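Local structure of FACT complex subunit SPT16 (Ashbya gossypii, 6A8M) at residues F35-A40 with Q47-L52; K116-L121 with T146-V151; V166-S171 with D375-L380; Q182-V187 with I293-Y298; G392-I397 with A418-L423. The protein probably reorganises nucleosomes as part of the FACT histone chaperone complex, destabilising and restoring them during transcription elongation, and takes part in replication and repair. All blocks are in the same frame, centred on the assembly; numbering follows the deposited sequence.

Contact 1. Residues F35-A40 with Q47-L52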
# COMPACT_ATOMS: atom_id res chain seq x y z
N PHE A 35 16.45 7.93 9.63
CA PHE A 35 15.16 7.30 9.89
C PHE A 35 15.23 6.60 11.24
O PHE A 35 16.16 5.83 11.49
CB PHE A 35 14.81 6.28 8.80
CG PHE A 35 14.81 6.88 7.42
CD1 PHE A 35 13.70 7.56 6.97
CD2 PHE A 35 15.91 6.78 6.59
CE1 PHE A 35 13.67 8.13 5.71
CE2 PHE A 35 15.90 7.35 5.32
CZ PHE A 35 14.77 8.03 4.88
N ILE A 36 14.23 6.84 12.10
CA ILE A 36 14.25 6.33 13.46
C ILE A 36 12.96 5.57 13.70
O ILE A 36 11.87 6.16 13.65
CB ILE A 36 14.41 7.44 14.51
CG1 ILE A 36 15.44 8.49 14.05
CG2 ILE A 36 14.82 6.84 15.86
CD1 ILE A 36 14.82 9.62 13.26
N LEU A 37 13.08 4.28 13.99
CA LEU A 37 11.91 3.45 14.28
C LEU A 37 11.90 3.20 15.78
O LEU A 37 12.87 2.69 16.34
CB LEU A 37 11.97 2.14 13.49
CG LEU A 37 10.58 1.66 13.03
CD1 LEU A 37 10.73 0.70 11.88
CD2 LEU A 37 9.77 1.04 14.18
N GLY A 38 10.81 3.60 16.44
CA GLY A 38 10.72 3.32 17.86
C GLY A 38 10.04 1.99 18.12
O GLY A 38 10.39 0.98 17.50
N SER A 39 9.06 1.96 19.01
CA SER A 39 8.33 0.73 19.24
C SER A 39 7.37 0.47 18.09
O SER A 39 6.83 1.41 17.48
CB SER A 39 7.57 0.79 20.57
OG SER A 39 8.47 0.89 21.66
N ALA A 40 7.16 -0.80 17.79
CA ALA A 40 6.24 -1.15 16.71
C ALA A 40 4.83 -0.68 17.04
O ALA A 40 4.40 -0.71 18.20
CB ALA A 40 6.25 -2.66 16.47
N GLN A 47 3.62 3.80 7.89
CA GLN A 47 4.53 4.93 8.09
C GLN A 47 5.78 4.74 7.23
O GLN A 47 6.20 3.62 6.93
CB GLN A 47 4.91 5.07 9.57
CG GLN A 47 3.70 5.39 10.48
CD GLN A 47 4.09 5.98 11.81
OE1 GLN A 47 4.02 7.19 11.99
NE2 GLN A 47 4.49 5.13 12.76
N LYS A 48 6.36 5.86 6.81
CA LYS A 48 7.43 5.77 5.81
C LYS A 48 8.61 4.99 6.34
O LYS A 48 9.26 4.25 5.59
CB LYS A 48 7.87 7.17 5.38
CG LYS A 48 6.74 7.98 4.78
CD LYS A 48 6.19 7.34 3.52
CE LYS A 48 4.90 8.07 3.08
NZ LYS A 48 5.07 9.56 2.98
N THR A 49 8.92 5.13 7.63
CA THR A 49 10.08 4.43 8.16
C THR A 49 9.84 2.93 8.21
O THR A 49 10.74 2.14 7.89
CB THR A 49 10.44 4.98 9.54
OG1 THR A 49 10.70 6.38 9.41
CG2 THR A 49 11.67 4.29 10.06
N THR A 50 8.62 2.53 8.58
CA THR A 50 8.27 1.12 8.55
C THR A 50 8.30 0.58 7.13
O THR A 50 8.80 -0.53 6.90
CB THR A 50 6.88 0.91 9.17
OG1 THR A 50 6.91 1.34 10.53
CG2 THR A 50 6.45 -0.58 9.08
N ILE A 51 7.77 1.33 6.17
CA ILE A 51 7.85 0.91 4.78
C ILE A 51 9.31 0.73 4.38
O ILE A 51 9.68 -0.28 3.77
CB ILE A 51 7.12 1.91 3.87
CG1 ILE A 51 5.63 1.92 4.18
CG2 ILE A 51 7.33 1.56 2.39
CD1 ILE A 51 4.90 3.09 3.52
N LEU A 52 10.16 1.71 4.73
CA LEU A 52 11.57 1.62 4.40
C LEU A 52 12.19 0.35 4.96
O LEU A 52 12.95 -0.34 4.25
CB LEU A 52 12.30 2.87 4.91
CG LEU A 52 13.81 2.89 4.61
CD1 LEU A 52 14.09 3.08 3.12
CD2 LEU A 52 14.38 4.02 5.41
O HOH W 1 12.08 8.23 10.88
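Phe-35 and Thr-49 bring strand 35-37 and helix 48-52 together, their CA atoms 6.1 Å apart; the two axes pass within 8.3 Å of each other at 92°, so the helix runs across the strand. Strand alternation sends Phe-35 and Leu-37 toward the helix and Ile-36 away from it. Leu-52 supplies a single methyl to the aromatic ring: CD2 lies over one face of Phe-35, 3.5 Å from the centroid and displaced from the centre toward the rim, a CH-pi contact between two side chains that cross at about a right angle. Thr-49 suits its place by being two-sided. Its CG2, anti to the backbone N, sits between CB of Phe-35 (3.9 Å) and CB of Leu-37 (4.1 Å), whereas its OG1 lies near the edge of the Phe-35 ring and accepts from a water at 2.7 Å. That same water takes the N-H of Ile-36 at 2.8 Å and so ties the strand backbone to the helix. At the helix start, the carboxylate of Asp-138 receives the backbone N-H groups of Lys-48 and Thr-49. Thr-50 turns its OG1 to Tyr-140 and Glu-60. The arrangement is helix-on-sheet packing within the N-terminal lobe: strand 32-37 is bonded to strand 64-68, helix 167-174 touches Phe-35 through Leu-170 and Leu-52 through Trp-174, and Ile-36 faces helix 143-158.

Contact 2. Residues K116-L121 with T146-V151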
# COMPACT_ATOMS: atom_id res chain seq x y z
N LYS A 116 25.03 8.68 23.59
CA LYS A 116 26.33 9.01 23.01
C LYS A 116 26.37 8.63 21.54
O LYS A 116 26.92 9.37 20.72
CB LYS A 116 27.45 8.32 23.78
CG LYS A 116 28.87 8.69 23.33
CD LYS A 116 29.14 10.18 23.45
CE LYS A 116 30.61 10.52 23.21
NZ LYS A 116 31.16 9.89 21.98
N LEU A 117 25.79 7.47 21.20
CA LEU A 117 25.70 7.08 19.80
C LEU A 117 24.92 8.13 19.00
O LEU A 117 25.34 8.53 17.91
CB LEU A 117 25.04 5.70 19.66
CG LEU A 117 25.81 4.49 20.21
CD1 LEU A 117 25.08 3.18 19.93
CD2 LEU A 117 27.22 4.45 19.64
N PHE A 118 23.79 8.60 19.55
CA PHE A 118 23.02 9.64 18.86
C PHE A 118 23.84 10.91 18.69
O PHE A 118 23.78 11.56 17.64
CB PHE A 118 21.74 9.96 19.64
CG PHE A 118 20.77 8.81 19.75
CD1 PHE A 118 20.74 7.81 18.79
CD2 PHE A 118 19.88 8.76 20.81
CE1 PHE A 118 19.85 6.76 18.88
CE2 PHE A 118 18.97 7.70 20.91
CZ PHE A 118 18.96 6.71 19.95
N GLU A 119 24.61 11.28 19.72
CA GLU A 119 25.46 12.46 19.62
C GLU A 119 26.55 12.25 18.56
O GLU A 119 26.79 13.14 17.74
CB GLU A 119 26.08 12.78 20.99
CG GLU A 119 25.04 13.33 21.96
CD GLU A 119 25.49 13.28 23.42
OE1 GLU A 119 26.54 12.69 23.72
OE2 GLU A 119 24.76 13.85 24.27
N ASP A 120 27.20 11.08 18.58
CA ASP A 120 28.15 10.70 17.52
C ASP A 120 27.51 10.83 16.14
O ASP A 120 28.12 11.36 15.21
CB ASP A 120 28.61 9.26 17.70
CG ASP A 120 29.44 9.05 18.94
OD1 ASP A 120 29.81 10.05 19.60
OD2 ASP A 120 29.72 7.86 19.23
N LEU A 121 26.29 10.31 15.99
CA LEU A 121 25.65 10.33 14.68
C LEU A 121 25.35 11.76 14.24
O LEU A 121 25.56 12.11 13.07
CB LEU A 121 24.37 9.50 14.71
CG LEU A 121 23.64 9.57 13.36
CD1 LEU A 121 24.39 8.78 12.29
CD2 LEU A 121 22.24 9.15 13.50
N THR A 146 12.45 8.63 21.90
CA THR A 146 12.27 9.84 22.69
C THR A 146 13.63 10.44 23.07
O THR A 146 13.80 11.66 23.02
CB THR A 146 11.44 9.54 23.93
OG1 THR A 146 10.13 9.11 23.53
CG2 THR A 146 11.30 10.79 24.83
N GLU A 147 14.60 9.59 23.40
CA GLU A 147 15.95 10.10 23.62
C GLU A 147 16.52 10.70 22.34
O GLU A 147 17.16 11.77 22.39
CB GLU A 147 16.87 9.00 24.17
CG GLU A 147 16.75 8.78 25.68
CD GLU A 147 18.00 8.16 26.31
OE1 GLU A 147 18.76 7.49 25.58
OE2 GLU A 147 18.21 8.34 27.53
N TRP A 148 16.30 10.04 21.19
CA TRP A 148 16.77 10.58 19.91
C TRP A 148 16.19 11.97 19.64
O TRP A 148 16.92 12.88 19.22
CB TRP A 148 16.43 9.64 18.75
CG TRP A 148 16.51 10.41 17.43
CD1 TRP A 148 15.48 10.94 16.71
CD2 TRP A 148 17.72 10.81 16.75
NE1 TRP A 148 15.96 11.62 15.61
CE2 TRP A 148 17.33 11.55 15.61
CE3 TRP A 148 19.08 10.59 16.99
CZ2 TRP A 148 18.26 12.07 14.71
CZ3 TRP A 148 20.01 11.13 16.10
CH2 TRP A 148 19.59 11.84 14.97
N LYS A 149 14.88 12.14 19.81
CA LYS A 149 14.26 13.44 19.51
C LYS A 149 14.91 14.57 20.31
O LYS A 149 15.05 15.69 19.80
CB LYS A 149 12.76 13.39 19.80
CG LYS A 149 12.03 14.68 19.40
CD LYS A 149 10.53 14.48 19.30
CE LYS A 149 9.82 15.78 18.91
NZ LYS A 149 9.98 16.81 19.96
N GLY A 150 15.30 14.31 21.56
CA GLY A 150 15.98 15.34 22.32
C GLY A 150 17.30 15.76 21.70
O GLY A 150 17.64 16.95 21.67
N VAL A 151 18.07 14.79 21.21
CA VAL A 151 19.33 15.09 20.55
C VAL A 151 19.09 15.86 19.27
O VAL A 151 19.75 16.86 18.98
CB VAL A 151 20.12 13.79 20.29
CG1 VAL A 151 21.31 14.07 19.37
CG2 VAL A 151 20.58 13.18 21.61
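Phe-118 and Trp-148 interlock where two helices of the N-terminal lobe meet. The indole turns the edge of its six-membered ring toward the face of Phe-118, an offset edge-to-face pair with centroids 5.5 Å apart and planes at 82°. Atom CE3 makes the touch, 3.7 Å from CG of Phe-118. CB of Trp-148 lies over the phenyl face, 4.1 Å from the centroid and offset toward the rim, while CD2 and CE2 of Phe-118 approach Trp-148 CA and N. CG of the tryptophan is anti to its backbone N (chi1 162°). Farther along the indole, CZ3 lies 4.0 Å from CD2 of Leu-121, the two side chains crossing at about a right angle. The aliphatic CB of Glu-147 touches the ring edge of Phe-118, 4.1 Å from CE2, the residue lying at the margin of the interface. The two methyls of short, branched Val-151 divide between CB and the carbonyl O of Phe-118: CG2 lies 3.9 Å from that CB, and CG1 packs on the O. Farther out, Phe-144 adds another edge-to-face ring to Phe-118. The helix segments run in roughly the same direction, with axes 9.7 Å apart and a crossing angle of -39°. Together, helices 113-128 and 143-158 cover one side of the mixed sheet: Phe-118, Leu-121 and Trp-148 all rest on Leu-65 of strand 64-68, Leu-121 also reaches Val-74 and Trp-105, and Trp-148 extends over Val-34 and Ile-36 of strand 32-37.

Contact 3. Residues V166-S171 with D375-L380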
# COMPACT_ATOMS: atom_id res chain seq x y z
N VAL A 166 11.11 13.63 2.88
CA VAL A 166 11.56 12.90 1.70
C VAL A 166 10.46 11.98 1.17
O VAL A 166 10.74 11.01 0.47
CB VAL A 166 12.85 12.11 1.99
CG1 VAL A 166 13.99 13.06 2.33
CG2 VAL A 166 12.64 11.11 3.13
N SER A 167 9.18 12.30 1.44
CA SER A 167 8.10 11.42 0.99
C SER A 167 8.10 11.25 -0.53
O SER A 167 7.95 10.14 -1.03
CB SER A 167 6.74 11.94 1.46
OG SER A 167 6.54 11.62 2.82
N LEU A 168 8.21 12.36 -1.27
CA LEU A 168 8.14 12.22 -2.73
C LEU A 168 9.32 11.41 -3.23
O LEU A 168 9.16 10.56 -4.12
CB LEU A 168 8.12 13.60 -3.40
CG LEU A 168 8.22 13.63 -4.93
CD1 LEU A 168 7.03 12.92 -5.59
CD2 LEU A 168 8.31 15.06 -5.46
N GLY A 169 10.50 11.65 -2.68
CA GLY A 169 11.68 10.92 -3.11
C GLY A 169 11.57 9.43 -2.84
O GLY A 169 11.89 8.61 -3.70
N LEU A 170 11.12 9.06 -1.64
CA LEU A 170 10.96 7.64 -1.35
C LEU A 170 9.90 7.01 -2.24
O LEU A 170 10.08 5.88 -2.73
CB LEU A 170 10.61 7.45 0.13
CG LEU A 170 11.75 7.79 1.11
CD1 LEU A 170 11.28 7.79 2.56
CD2 LEU A 170 12.95 6.89 0.95
N SER A 171 8.80 7.71 -2.49
CA SER A 171 7.75 7.17 -3.34
C SER A 171 8.30 6.82 -4.73
O SER A 171 8.02 5.74 -5.27
CB SER A 171 6.60 8.16 -3.45
OG SER A 171 5.73 7.82 -4.52
N ASP A 375 -0.31 5.22 -2.06
CA ASP A 375 0.77 6.20 -2.19
C ASP A 375 0.15 7.54 -2.57
O ASP A 375 -0.19 7.78 -3.73
CB ASP A 375 1.77 5.72 -3.23
CG ASP A 375 3.01 6.60 -3.30
OD1 ASP A 375 2.97 7.77 -2.85
OD2 ASP A 375 4.01 6.12 -3.86
N SER A 376 0.04 8.43 -1.58
CA SER A 376 -0.57 9.73 -1.78
C SER A 376 0.23 10.63 -2.70
O SER A 376 -0.29 11.66 -3.14
CB SER A 376 -0.77 10.42 -0.44
OG SER A 376 -1.64 9.63 0.35
N GLN A 377 1.49 10.29 -2.96
CA GLN A 377 2.32 10.99 -3.92
C GLN A 377 2.03 10.57 -5.36
O GLN A 377 2.62 11.13 -6.27
CB GLN A 377 3.80 10.72 -3.63
CG GLN A 377 4.24 11.02 -2.22
CD GLN A 377 4.15 12.49 -1.91
OE1 GLN A 377 4.53 13.33 -2.73
NE2 GLN A 377 3.63 12.82 -0.74
N PHE A 378 1.19 9.56 -5.56
CA PHE A 378 0.92 9.05 -6.91
C PHE A 378 -0.54 8.62 -6.95
O PHE A 378 -0.87 7.47 -7.20
CB PHE A 378 1.90 7.92 -7.25
CG PHE A 378 2.10 7.68 -8.73
CD1 PHE A 378 1.04 7.71 -9.63
CD2 PHE A 378 3.36 7.37 -9.22
CE1 PHE A 378 1.23 7.46 -11.00
CE2 PHE A 378 3.58 7.13 -10.58
CZ PHE A 378 2.52 7.19 -11.48
N VAL A 379 -1.44 9.57 -6.65
CA VAL A 379 -2.88 9.37 -6.79
C VAL A 379 -3.28 9.70 -8.22
O VAL A 379 -2.78 10.66 -8.81
CB VAL A 379 -3.66 10.23 -5.77
CG1 VAL A 379 -5.13 10.14 -6.01
CG2 VAL A 379 -3.36 9.76 -4.33
N LEU A 380 -4.20 8.90 -8.78
CA LEU A 380 -4.60 9.07 -10.17
C LEU A 380 -5.73 10.09 -10.22
O LEU A 380 -6.91 9.76 -10.35
CB LEU A 380 -4.99 7.73 -10.78
CG LEU A 380 -3.89 6.67 -10.73
CD1 LEU A 380 -4.39 5.33 -11.31
CD2 LEU A 380 -2.66 7.14 -11.48
O HOH W 2 5.82 4.13 -4.45
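Ser-171 and Asp-375 face each other with their polar ends, and beside them Gln-377 lies across the first turn of the helix. Both short side chains are extended: OG of Ser-171 is anti to its backbone N (chi1 165°), and CG of Asp-375 is likewise anti to its own (chi1 -173°). The serine torsion points OG at the carboxylate, where it donates to the syn lone pair of Asp-375 OD2 in a short hydrogen bond of 2.5 Å. The other carboxylate oxygen, OD1, is used on its anti side, where the backbone N of Gln-377 donates at 2.9 Å from 29° out of the carboxylate plane. This is an Asx turn, and it is combined with a type I beta turn closed by Phe-378 N bonding to Asp-375 O; the aspartate therefore organises its own loop and reaches the helix as well. Gln-377 packs with its flexible chain rather than bonding to the helix. Its CB touches OG of Ser-171 at 3.6 Å, then the chain bends at chi2, and the side chain crosses that of Leu-168 obliquely, with OE1 3.7 Å from CB of Leu-168 and NE2 3.9 Å from CB of Ser-167. A water lies 2.8 Å from both Ser-171 O and Asp-375 OD2. The contact joins helix 167-174, which follows the last strand of the N-terminal lobe's sheet, to a turn of the peptidase-like part. Since Arg-387 donates to the same serine OG, Ser-171 relays between a cation and an anion, which is likely to stabilise the negative charge of Asp-375.

Contact 4. Residues Q182-V187 with I293-Y298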
# COMPACT_ATOMS: atom_id res chain seq x y z
N GLN A 182 6.83 -8.35 -7.54
CA GLN A 182 5.68 -8.62 -8.39
C GLN A 182 5.04 -9.97 -8.03
O GLN A 182 3.81 -10.08 -8.02
CB GLN A 182 6.08 -8.55 -9.86
CG GLN A 182 6.48 -7.12 -10.32
CD GLN A 182 6.64 -7.05 -11.81
OE1 GLN A 182 5.94 -7.75 -12.55
NE2 GLN A 182 7.54 -6.18 -12.27
N ALA A 183 5.85 -10.96 -7.65
CA ALA A 183 5.31 -12.24 -7.22
C ALA A 183 4.50 -12.08 -5.94
O ALA A 183 3.38 -12.60 -5.83
CB ALA A 183 6.43 -13.27 -7.04
N TYR A 184 5.04 -11.34 -4.96
CA TYR A 184 4.27 -11.15 -3.73
C TYR A 184 2.96 -10.43 -4.00
O TYR A 184 1.94 -10.73 -3.36
CB TYR A 184 5.09 -10.40 -2.69
CG TYR A 184 6.35 -11.12 -2.26
CD1 TYR A 184 6.40 -12.52 -2.18
CD2 TYR A 184 7.49 -10.40 -1.92
CE1 TYR A 184 7.57 -13.17 -1.79
CE2 TYR A 184 8.65 -11.03 -1.51
CZ TYR A 184 8.69 -12.42 -1.45
OH TYR A 184 9.85 -13.04 -1.06
N LEU A 185 2.97 -9.45 -4.91
CA LEU A 185 1.73 -8.76 -5.27
C LEU A 185 0.73 -9.70 -5.94
O LEU A 185 -0.48 -9.55 -5.75
CB LEU A 185 2.03 -7.57 -6.20
CG LEU A 185 2.70 -6.41 -5.47
CD1 LEU A 185 3.39 -5.51 -6.50
CD2 LEU A 185 1.69 -5.60 -4.71
N GLN A 186 1.21 -10.68 -6.72
CA GLN A 186 0.26 -11.63 -7.30
C GLN A 186 -0.31 -12.56 -6.23
O GLN A 186 -1.49 -12.91 -6.26
CB GLN A 186 0.91 -12.43 -8.44
CG GLN A 186 -0.03 -13.46 -9.06
CD GLN A 186 -1.21 -12.84 -9.81
OE1 GLN A 186 -1.15 -12.66 -11.04
NE2 GLN A 186 -2.32 -12.59 -9.09
N VAL A 187 0.52 -12.99 -5.27
CA VAL A 187 0.02 -13.82 -4.18
C VAL A 187 -1.03 -13.05 -3.41
O VAL A 187 -2.14 -13.54 -3.17
CB VAL A 187 1.16 -14.27 -3.26
CG1 VAL A 187 0.60 -15.01 -2.05
CG2 VAL A 187 2.15 -15.19 -4.00
N ILE A 293 -5.64 -7.35 0.71
CA ILE A 293 -4.80 -8.29 1.44
C ILE A 293 -3.36 -7.79 1.35
O ILE A 293 -3.00 -7.06 0.43
CB ILE A 293 -4.96 -9.70 0.84
CG1 ILE A 293 -6.31 -10.28 1.26
CG2 ILE A 293 -3.80 -10.64 1.19
CD1 ILE A 293 -6.34 -10.75 2.71
N ARG A 294 -2.54 -8.18 2.34
CA ARG A 294 -1.10 -8.02 2.25
C ARG A 294 -0.47 -9.41 2.28
O ARG A 294 -0.86 -10.26 3.08
CB ARG A 294 -0.51 -7.17 3.40
CG ARG A 294 -1.05 -5.75 3.53
CD ARG A 294 -0.16 -4.90 4.48
NE ARG A 294 0.11 -5.60 5.74
CZ ARG A 294 -0.47 -5.32 6.91
NH1 ARG A 294 -1.35 -4.33 7.02
NH2 ARG A 294 -0.14 -6.02 7.99
N TYR A 295 0.50 -9.64 1.40
CA TYR A 295 1.34 -10.82 1.51
C TYR A 295 2.79 -10.38 1.55
O TYR A 295 3.27 -9.72 0.62
CB TYR A 295 1.14 -11.81 0.37
CG TYR A 295 1.96 -13.02 0.61
CD1 TYR A 295 1.67 -13.88 1.66
CD2 TYR A 295 3.05 -13.31 -0.19
CE1 TYR A 295 2.45 -15.00 1.89
CE2 TYR A 295 3.82 -14.44 0.03
CZ TYR A 295 3.53 -15.27 1.08
OH TYR A 295 4.29 -16.40 1.31
N LYS A 296 3.49 -10.78 2.61
CA LYS A 296 4.85 -10.29 2.88
C LYS A 296 4.93 -8.79 2.68
O LYS A 296 5.88 -8.26 2.08
CB LYS A 296 5.88 -11.03 2.04
CG LYS A 296 6.01 -12.48 2.45
CD LYS A 296 7.13 -13.20 1.70
CE LYS A 296 8.49 -12.95 2.33
NZ LYS A 296 9.47 -14.03 1.95
N ASN A 297 3.91 -8.09 3.19
CA ASN A 297 3.74 -6.64 3.29
C ASN A 297 3.31 -6.00 1.96
O ASN A 297 3.09 -4.78 1.95
CB ASN A 297 4.99 -5.92 3.82
CG ASN A 297 5.48 -6.51 5.15
OD1 ASN A 297 6.63 -6.91 5.29
ND2 ASN A 297 4.59 -6.57 6.11
N TYR A 298 3.14 -6.77 0.88
CA TYR A 298 2.73 -6.20 -0.41
C TYR A 298 1.21 -6.18 -0.51
O TYR A 298 0.57 -7.23 -0.46
CB TYR A 298 3.39 -6.97 -1.57
CG TYR A 298 4.83 -6.56 -1.60
CD1 TYR A 298 5.79 -7.25 -0.84
CD2 TYR A 298 5.24 -5.45 -2.32
CE1 TYR A 298 7.11 -6.80 -0.81
CE2 TYR A 298 6.57 -5.04 -2.33
CZ TYR A 298 7.48 -5.70 -1.56
OH TYR A 298 8.77 -5.23 -1.52
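Tyr-184 of helix 179-208 packs with Tyr-295 and Tyr-298 in an aromatic cluster, the three rings gathered where the helix meets a tight beta hairpin of the peptidase-like, pita-bread domain. Tyr-184 meets both rings obliquely, its plane at 66° to Tyr-295 and at 34° to Tyr-298. It touches the first through CD1, 3.9 Å from CE2 of Tyr-295, and the second through both CB and ring atom CD2, each 3.7 Å from CD1 of Tyr-298. One turn along the helix, Val-187 lays CG1 over a face of Tyr-295, 3.7 Å from the centroid, while CG of Lys-296 covers the opposite face. Leu-185 extends CD2 to CB of Tyr-298 at 3.8 Å. The hairpin brings its two tyrosines to the same helix by a type I' turn, closed by paired backbone bonds between Tyr-295 and Tyr-298; Lys-296 and Asn-297 adopt the positive phi angles this turn requires, and asparagine takes them readily. Outward, each tyrosine hydroxyl finds a polar partner: Asp-250 N for Tyr-295, Glu-181 for Tyr-298 and Glu-247 for Tyr-184. Lysine suits the margin because its methylenes are greasy and its tip charged. It lies over Tyr-184 with CD 3.9 Å from the ring centroid, bends at chi3 (82°), and donates from NZ to Tyr-184 OH at 3.2 Å, with Glu-247 OE1 as the salt-bridge partner of that same NZ.

Contact 5. Residues G392-I397 with A418-L423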
# COMPACT_ATOMS: atom_id res chain seq x y z
N GLY A 392 6.71 -1.92 -14.38
CA GLY A 392 6.93 -2.44 -13.04
C GLY A 392 6.11 -1.78 -11.96
O GLY A 392 6.11 -2.27 -10.80
N ASP A 393 5.44 -0.68 -12.27
CA ASP A 393 4.52 -0.09 -11.31
C ASP A 393 3.30 -0.99 -11.12
O ASP A 393 2.84 -1.64 -12.05
CB ASP A 393 4.04 1.28 -11.77
CG ASP A 393 5.11 2.36 -11.62
OD1 ASP A 393 6.18 2.07 -11.04
OD2 ASP A 393 4.87 3.48 -12.13
N CYS A 394 2.78 -0.99 -9.90
CA CYS A 394 1.55 -1.70 -9.58
C CYS A 394 0.52 -0.69 -9.11
O CYS A 394 0.83 0.13 -8.24
CB CYS A 394 1.79 -2.75 -8.49
SG CYS A 394 0.35 -3.76 -8.10
N PHE A 395 -0.69 -0.76 -9.66
CA PHE A 395 -1.74 0.19 -9.30
C PHE A 395 -2.94 -0.49 -8.67
O PHE A 395 -3.30 -1.63 -9.00
CB PHE A 395 -2.21 1.00 -10.53
CG PHE A 395 -1.15 1.88 -11.09
CD1 PHE A 395 -1.01 3.19 -10.63
CD2 PHE A 395 -0.25 1.39 -12.01
CE1 PHE A 395 0.00 4.00 -11.11
CE2 PHE A 395 0.76 2.19 -12.51
CZ PHE A 395 0.88 3.49 -12.05
N ASN A 396 -3.56 0.25 -7.75
CA ASN A 396 -4.95 0.04 -7.35
C ASN A 396 -5.79 0.92 -8.27
O ASN A 396 -5.80 2.14 -8.12
CB ASN A 396 -5.10 0.43 -5.88
CG ASN A 396 -6.54 0.44 -5.42
OD1 ASN A 396 -7.40 -0.18 -6.03
ND2 ASN A 396 -6.78 1.11 -4.30
N ILE A 397 -6.45 0.32 -9.26
CA ILE A 397 -7.34 1.07 -10.15
C ILE A 397 -8.73 0.94 -9.55
O ILE A 397 -9.34 -0.13 -9.61
CB ILE A 397 -7.28 0.54 -11.59
CG1 ILE A 397 -5.85 0.57 -12.12
CG2 ILE A 397 -8.22 1.32 -12.50
CD1 ILE A 397 -5.28 2.00 -12.24
N ALA A 418 -12.90 -2.05 -8.32
CA ALA A 418 -11.45 -1.87 -8.19
C ALA A 418 -10.74 -3.18 -8.49
O ALA A 418 -11.23 -4.26 -8.17
CB ALA A 418 -11.06 -1.37 -6.77
N ASP A 419 -9.55 -3.06 -9.10
CA ASP A 419 -8.70 -4.21 -9.36
C ASP A 419 -7.25 -3.79 -9.21
O ASP A 419 -6.90 -2.62 -9.37
CB ASP A 419 -8.94 -4.80 -10.76
CG ASP A 419 -10.18 -5.67 -10.81
OD1 ASP A 419 -10.14 -6.77 -10.22
OD2 ASP A 419 -11.19 -5.25 -11.40
N THR A 420 -6.40 -4.78 -8.93
CA THR A 420 -4.96 -4.56 -8.84
C THR A 420 -4.33 -4.84 -10.20
O THR A 420 -4.57 -5.89 -10.80
CB THR A 420 -4.39 -5.46 -7.75
OG1 THR A 420 -5.07 -5.15 -6.53
CG2 THR A 420 -2.89 -5.26 -7.58
N VAL A 421 -3.55 -3.89 -10.70
CA VAL A 421 -3.01 -3.96 -12.06
C VAL A 421 -1.50 -3.75 -12.00
O VAL A 421 -1.02 -2.75 -11.45
CB VAL A 421 -3.64 -2.90 -12.98
CG1 VAL A 421 -3.05 -3.01 -14.40
CG2 VAL A 421 -5.18 -3.02 -13.00
N GLN A 422 -0.76 -4.68 -12.60
CA GLN A 422 0.69 -4.65 -12.65
C GLN A 422 1.13 -4.25 -14.05
O GLN A 422 0.72 -4.87 -15.03
CB GLN A 422 1.25 -6.03 -12.31
CG GLN A 422 2.74 -6.14 -12.49
CD GLN A 422 3.50 -5.39 -11.40
OE1 GLN A 422 3.27 -5.60 -10.21
NE2 GLN A 422 4.40 -4.51 -11.81
N LEU A 423 2.00 -3.24 -14.15
CA LEU A 423 2.64 -2.95 -15.43
C LEU A 423 3.78 -3.92 -15.64
O LEU A 423 4.69 -3.98 -14.81
CB LEU A 423 3.17 -1.52 -15.47
CG LEU A 423 2.26 -0.38 -15.93
CD1 LEU A 423 1.82 -0.57 -17.40
CD2 LEU A 423 1.06 -0.30 -15.02
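Gln-422 and Cys-394 are paired across two antiparallel strands of a hairpin, at a non-hydrogen-bonded position. From CB the glutamine leaves the sheet on the face that also carries Cys-394, Asn-396 and Thr-420; CG is anti to the backbone N, and the chain bends at chi2 (72°), bringing CD back over the neighbouring strand. There OE1 rests 3.6 Å from CB of Cys-394. NE2 points to the end of the pairing: it makes a nearly straight bond to its neighbour's carbonyl, Leu-423 O, at 3.1 Å, and a weak one to Gly-392 O at 3.0 Å. Gly-392 N donates to Leu-423 O at 2.9 Å. Gly-392 has a positive phi (95°) at which a CB would collide with the preceding carbonyl, so glycine fits here. Beyond it, Phe-395 N donates to Val-421 O at 2.7 Å and Val-421 N to Phe-395 O at 2.8 Å. On the face of Phe-395, Ile-397 and Val-421 the contacts are apolar, CE2 of Phe-395 meeting CD2 of Leu-423 at 3.5 Å and CG1 of Ile-397 meeting CG2 of Val-421 at 3.8 Å, although Asp-419, also there, turns its carboxylate to Arg-304, Lys-436 and Thr-432. Helix 179-208 covers the glutamine side through Leu-185 and Gln-182. Thus, where strand pairing ends, Leu-423 O takes two N-H groups from opposite faces while Gly-392 O gains a weak bond.

In the fold
The contacts follow one another along the chain, except that contact 4 is nested in the loop closed by contact 3. Contacts 1 and 2 lie in the N-terminal lobe, centres 16 Å apart, and touch through Ile-36 and Trp-148: contact 1 sets a helix on its mixed sheet, contact 2 joins two helices on the side Ile-36 faces. Contact 3 bridges the lobe to the peptidase-like part, meeting contact 1 through Phe-35 and Leu-170 and contact 5 through Phe-378 and Phe-395. Contacts 4 and 5, centres 12 Å apart, share helix 179-208 packing, Leu-185 reaching both. Contacts 2 and 5 are farthest apart, centres about 41 Å, so the series spans both lobes of this region.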